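PDB 5F9P: anthrone oxidase-like protein from Streptomyces ambofaciens, which acts as a C-C bond-cleaving oxygenase in atypical angucycline biosynthesis, where it is linked to oxidative opening of ring B. Local coordinates for residues 94-99 / 173-178; 155-160 / 177-182. All blocks are in the same frame, centred on the assembly; numbering follows the deposited sequence.

In the fold
From the N terminus the chain lays down strands 10-17, 43-51 and 56-63 with their helices before it reaches strand 92-105, whose residues 94-99 wait for a partner far ahead in sequence. It then passes along strand 122-130 and helix 135-142 before strands 155-167 and 172-180 form a beta hairpin. Interaction 2 closes that hairpin across only 16 intervening residues; interaction 1 closes a loop of 73. Segment 155-160 lies inside this larger loop, and both contacts finish on strand 172-180, sharing Tyr177 and Ser178. Strand 155-167 stands between the other two strands, so interaction 1 spans across it. A probable hydrogen bond between Ser176 OG and His158 NE2 joins the two contacts.

Interaction 1 (94-99 / 173-178); sequences RLMQNE and FVISYS
The Phe173 ring is met obliquely by three groups of strand 92-105: the Met96 side chain, the Gln97 carbonyl oxygen and the Asn98 amide. The Asn98 amide plane stands almost perpendicular to the ring, at 87°, and presents OD1 to Phe173 CE2 at 3.3 Å. Gln97 O lies 4.0 Å from Phe173 CZ.

The contact belongs to the closed eight-stranded antiparallel barrel of this protein, a member of the dimeric alpha-beta barrel clan, and includes a Met-aromatic pair. No hydrogen bond joins residues 94-99 to 173-178; their strands flank strand 155-167, and these short segments run at 78° with axes 8.8 Å apart. Met96, Asn98, Phe173 and Ile175 all turn toward the opposite segment, on the inner side of the barrel, whereas Gln97 points away and packs on helix 66-74, its amide bonded to Arg165.

Met96, modelled as selenomethionine, suits this site because its long unbranched chain can lie against a ring over several atoms. Met96 CB approaches Phe173 CZ to 3.9 Å, and SE stands obliquely to the ring, 4.7 Å from its centroid. The first torsion of Phe173 puts CG between the backbone N and the carbonyl carbon (chi1 67°). The CE2 and CZ end of the flat, bulky ring meets Met96 and Asn98. Branched Ile175 adds an apolar tip, its CD1 meeting Met96 SE at 4.1 Å.

Asn98 is the polar member of an otherwise apolar cluster. Its ND2 is bonded to Thr11 O on strand 10-17, which ties the amide to the adjacent strand. Its other end is buried without a hydrogen-bonding partner in the model: Asn98 OD1 also faces the Ile175 methyl CD1, 3.6 Å away.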
# COMPACT_ATOMS: atom_id res chain seq x y z
N ARG A 94 9.64 -1.34 -6.25
CA ARG A 94 8.73 -2.44 -6.53
C ARG A 94 7.38 -1.88 -6.96
O ARG A 94 6.74 -1.14 -6.20
CB ARG A 94 8.55 -3.34 -5.30
CG ARG A 94 9.68 -4.35 -5.10
CD ARG A 94 10.44 -4.07 -3.84
NE ARG A 94 10.37 -5.19 -2.90
CZ ARG A 94 10.70 -5.12 -1.61
NH1 ARG A 94 11.11 -3.97 -1.08
NH2 ARG A 94 10.60 -6.20 -0.85
N LEU A 95 6.97 -2.21 -8.18
CA LEU A 95 5.71 -1.73 -8.70
C LEU A 95 4.79 -2.93 -8.78
O LEU A 95 4.96 -3.80 -9.64
CB LEU A 95 5.88 -1.10 -10.09
CG LEU A 95 7.06 -0.16 -10.34
CD1 LEU A 95 7.09 0.22 -11.81
CD2 LEU A 95 7.02 1.09 -9.46
N MSE A 96 3.80 -2.96 -7.89
CA MSE A 96 3.05 -4.18 -7.64
C MSE A 96 1.59 -4.08 -8.05
O MSE A 96 0.89 -3.16 -7.63
CB MSE A 96 3.16 -4.54 -6.15
CG MSE A 96 4.55 -4.97 -5.71
SE MSE A 96 4.70 -5.03 -3.77
CE MSE A 96 4.54 -3.10 -3.43
N GLN A 97 1.13 -5.03 -8.86
CA GLN A 97 -0.25 -5.03 -9.31
C GLN A 97 -1.05 -6.03 -8.49
O GLN A 97 -0.64 -7.18 -8.34
CB GLN A 97 -0.33 -5.35 -10.81
CG GLN A 97 0.58 -4.47 -11.66
CD GLN A 97 0.59 -4.89 -13.13
OE1 GLN A 97 -0.41 -5.33 -13.67
NE2 GLN A 97 1.74 -4.74 -13.78
N ASN A 98 -2.20 -5.60 -7.98
CA ASN A 98 -2.97 -6.39 -7.03
C ASN A 98 -4.45 -6.34 -7.28
O ASN A 98 -4.95 -5.45 -7.98
CB ASN A 98 -2.76 -5.84 -5.61
CG ASN A 98 -1.33 -5.48 -5.33
OD1 ASN A 98 -0.55 -6.32 -4.87
ND2 ASN A 98 -0.96 -4.24 -5.62
N GLU A 99 -5.16 -7.28 -6.67
CA GLU A 99 -6.60 -7.17 -6.54
C GLU A 99 -6.91 -7.15 -5.05
O GLU A 99 -6.14 -7.67 -4.24
CB GLU A 99 -7.32 -8.31 -7.25
CG GLU A 99 -7.12 -9.66 -6.63
CD GLU A 99 -7.72 -10.78 -7.49
OE1 GLU A 99 -7.73 -11.94 -7.04
OE2 GLU A 99 -8.19 -10.49 -8.62
N PHE A 173 2.94 -13.08 -3.86
CA PHE A 173 2.99 -12.17 -2.73
C PHE A 173 1.60 -11.69 -2.32
O PHE A 173 0.66 -11.71 -3.12
CB PHE A 173 3.92 -10.97 -3.02
CG PHE A 173 3.41 -10.07 -4.10
CD1 PHE A 173 3.61 -10.37 -5.44
CD2 PHE A 173 2.72 -8.91 -3.77
CE1 PHE A 173 3.13 -9.53 -6.44
CE2 PHE A 173 2.24 -8.06 -4.76
CZ PHE A 173 2.44 -8.37 -6.10
N VAL A 174 1.46 -11.30 -1.06
CA VAL A 174 0.21 -10.71 -0.58
C VAL A 174 0.58 -9.51 0.25
O VAL A 174 1.73 -9.35 0.65
CB VAL A 174 -0.63 -11.67 0.26
CG1 VAL A 174 -0.96 -12.92 -0.53
CG2 VAL A 174 0.09 -12.02 1.55
N ILE A 175 -0.40 -8.65 0.51
CA ILE A 175 -0.11 -7.40 1.18
C ILE A 175 -1.14 -7.14 2.24
O ILE A 175 -2.33 -7.40 2.05
CB ILE A 175 -0.12 -6.21 0.17
CG1 ILE A 175 1.16 -6.24 -0.66
CG2 ILE A 175 -0.27 -4.87 0.91
CD1 ILE A 175 1.14 -5.30 -1.85
N SER A 176 -0.65 -6.64 3.37
CA SER A 176 -1.49 -6.20 4.47
C SER A 176 -1.38 -4.69 4.58
O SER A 176 -0.27 -4.16 4.73
CB SER A 176 -0.99 -6.83 5.77
OG SER A 176 -1.71 -6.32 6.87
N TYR A 177 -2.50 -3.98 4.50
CA TYR A 177 -2.49 -2.51 4.57
C TYR A 177 -3.54 -2.10 5.60
O TYR A 177 -4.73 -2.30 5.38
CB TYR A 177 -2.81 -1.94 3.19
CG TYR A 177 -2.92 -0.43 3.08
CD1 TYR A 177 -4.08 0.23 3.46
CD2 TYR A 177 -1.86 0.34 2.59
CE1 TYR A 177 -4.19 1.62 3.35
CE2 TYR A 177 -1.96 1.71 2.47
CZ TYR A 177 -3.12 2.35 2.85
OH TYR A 177 -3.21 3.73 2.73
N SER A 178 -3.11 -1.56 6.74
CA SER A 178 -4.02 -1.21 7.82
C SER A 178 -3.92 0.26 8.27
O SER A 178 -2.88 0.91 8.10
CB SER A 178 -3.86 -2.16 9.02
OG SER A 178 -2.55 -2.15 9.57

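Interaction 2 (155-160 / 177-182); sequences FRAHVV and YSQWDS
A classic beta bulge marks this part of the hairpin of strands 155-167 and 172-180: Arg156 and Ala157 both face Gln179, and both of their amides are directed at its carbonyl. Arg156 N donates to Gln179 O at 2.8 Å, while the bond from Ala157 N to the same oxygen is weak, at 3.3 Å. Beyond the bulge regular antiparallel pairing resumes, with Val159 and Tyr177 exchanging two backbone bonds; Val159 N reaches Tyr177 O at 2.7 Å. Small Ala157 fits beside a long neighbour, its CB 3.4 Å from Gln179 OE1; Gln179 NE2 is bonded to Glu114 O.

At the open end of the hairpin, away from its turn, the edge of Phe155 points at the face of Trp180, their planes at 79°. Phe155 CB lies over the indole's six-membered ring in a CH-pi contact. The indole is steadied by Trp180 NE1, which donates to Ser178 OG at 2.9 Å.

Extended Arg156 reaches out to Asp181: Arg156 NE donates to Asp181 OD1 at 2.7 Å in a salt bridge, nearly in the guanidinium plane and on the anti lone pair. Arg156 NH1 forms a second salt bridge, to Asp121.

Trp180 also meets Trp186 and Tyr189 of helix 183-190, which Ser182 caps at its N terminus. Strand 92-105 pairs with the other edge of 155-160, strand 122-130 with that of 177-180.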
# COMPACT_ATOMS: atom_id res chain seq x y z
N PHE A 155 -7.68 0.58 16.26
CA PHE A 155 -7.71 0.01 14.93
C PHE A 155 -8.82 0.67 14.13
O PHE A 155 -9.94 0.83 14.63
CB PHE A 155 -7.95 -1.50 14.98
CG PHE A 155 -8.32 -2.09 13.65
CD1 PHE A 155 -7.33 -2.41 12.72
CD2 PHE A 155 -9.65 -2.31 13.31
CE1 PHE A 155 -7.68 -2.96 11.49
CE2 PHE A 155 -9.99 -2.86 12.08
CZ PHE A 155 -9.00 -3.18 11.16
N ARG A 156 -8.52 1.06 12.89
CA ARG A 156 -9.55 1.66 12.04
C ARG A 156 -9.99 0.78 10.88
O ARG A 156 -11.20 0.65 10.62
CB ARG A 156 -9.07 3.01 11.49
CG ARG A 156 -8.85 4.06 12.56
CD ARG A 156 -8.37 5.37 11.93
NE ARG A 156 -8.29 6.42 12.94
CZ ARG A 156 -7.96 7.68 12.68
NH1 ARG A 156 -7.67 8.05 11.43
NH2 ARG A 156 -7.92 8.56 13.67
N ALA A 157 -9.03 0.19 10.17
CA ALA A 157 -9.37 -0.57 8.96
C ALA A 157 -8.22 -1.45 8.47
O ALA A 157 -7.05 -1.22 8.81
CB ALA A 157 -9.83 0.39 7.83
N HIS A 158 -8.58 -2.46 7.68
CA HIS A 158 -7.59 -3.40 7.14
C HIS A 158 -7.96 -3.79 5.72
O HIS A 158 -9.09 -4.23 5.46
CB HIS A 158 -7.48 -4.67 7.99
CG HIS A 158 -6.32 -5.55 7.61
ND1 HIS A 158 -6.35 -6.93 7.74
CD2 HIS A 158 -5.09 -5.25 7.12
CE1 HIS A 158 -5.19 -7.43 7.35
NE2 HIS A 158 -4.41 -6.44 6.97
N VAL A 159 -7.01 -3.61 4.82
CA VAL A 159 -7.14 -4.07 3.44
C VAL A 159 -6.14 -5.19 3.17
O VAL A 159 -4.96 -5.06 3.51
CB VAL A 159 -6.85 -2.91 2.44
CG1 VAL A 159 -7.01 -3.40 1.01
CG2 VAL A 159 -7.76 -1.70 2.72
N VAL A 160 -6.61 -6.28 2.59
CA VAL A 160 -5.71 -7.37 2.21
C VAL A 160 -5.70 -7.47 0.70
O VAL A 160 -6.75 -7.61 0.08
CB VAL A 160 -6.14 -8.74 2.80
CG1 VAL A 160 -5.20 -9.86 2.36
CG2 VAL A 160 -6.22 -8.66 4.33
N TYR A 177 -2.50 -3.98 4.50
CA TYR A 177 -2.49 -2.51 4.57
C TYR A 177 -3.54 -2.10 5.60
O TYR A 177 -4.73 -2.30 5.38
CB TYR A 177 -2.81 -1.94 3.19
CG TYR A 177 -2.92 -0.43 3.08
CD1 TYR A 177 -4.08 0.23 3.46
CD2 TYR A 177 -1.86 0.34 2.59
CE1 TYR A 177 -4.19 1.62 3.35
CE2 TYR A 177 -1.96 1.71 2.47
CZ TYR A 177 -3.12 2.35 2.85
OH TYR A 177 -3.21 3.73 2.73
N SER A 178 -3.11 -1.56 6.74
CA SER A 178 -4.02 -1.21 7.82
C SER A 178 -3.92 0.26 8.27
O SER A 178 -2.88 0.91 8.10
CB SER A 178 -3.86 -2.16 9.02
OG SER A 178 -2.55 -2.15 9.57
N GLN A 179 -5.01 0.76 8.84
CA GLN A 179 -5.10 2.13 9.36
C GLN A 179 -5.34 2.15 10.87
O GLN A 179 -6.16 1.38 11.39
CB GLN A 179 -6.24 2.87 8.67
CG GLN A 179 -6.11 2.98 7.16
CD GLN A 179 -7.33 3.61 6.52
OE1 GLN A 179 -8.46 3.37 6.95
NE2 GLN A 179 -7.10 4.44 5.51
N TRP A 180 -4.66 3.06 11.56
CA TRP A 180 -4.69 3.13 13.02
C TRP A 180 -4.89 4.58 13.50
O TRP A 180 -4.63 5.52 12.74
CB TRP A 180 -3.37 2.55 13.57
CG TRP A 180 -3.20 1.10 13.22
CD1 TRP A 180 -2.71 0.58 12.04
CD2 TRP A 180 -3.51 -0.01 14.05
NE1 TRP A 180 -2.71 -0.80 12.11
CE2 TRP A 180 -3.21 -1.19 13.33
CE3 TRP A 180 -4.04 -0.13 15.35
CZ2 TRP A 180 -3.41 -2.46 13.85
CZ3 TRP A 180 -4.24 -1.41 15.87
CH2 TRP A 180 -3.92 -2.55 15.12
N ASP A 181 -5.36 4.75 14.73
CA ASP A 181 -5.59 6.09 15.29
C ASP A 181 -4.32 6.89 15.38
O ASP A 181 -4.33 8.11 15.25
CB ASP A 181 -6.20 6.01 16.70
CG ASP A 181 -7.68 5.70 16.68
OD1 ASP A 181 -8.28 5.77 15.59
OD2 ASP A 181 -8.24 5.38 17.77
N SER A 182 -3.22 6.20 15.67
CA SER A 182 -1.96 6.85 15.95
C SER A 182 -0.81 5.86 15.93
O SER A 182 -1.02 4.65 15.96
CB SER A 182 -2.01 7.50 17.34
OG SER A 182 -2.22 6.53 18.34
O HOH W 1 -5.27 10.57 13.76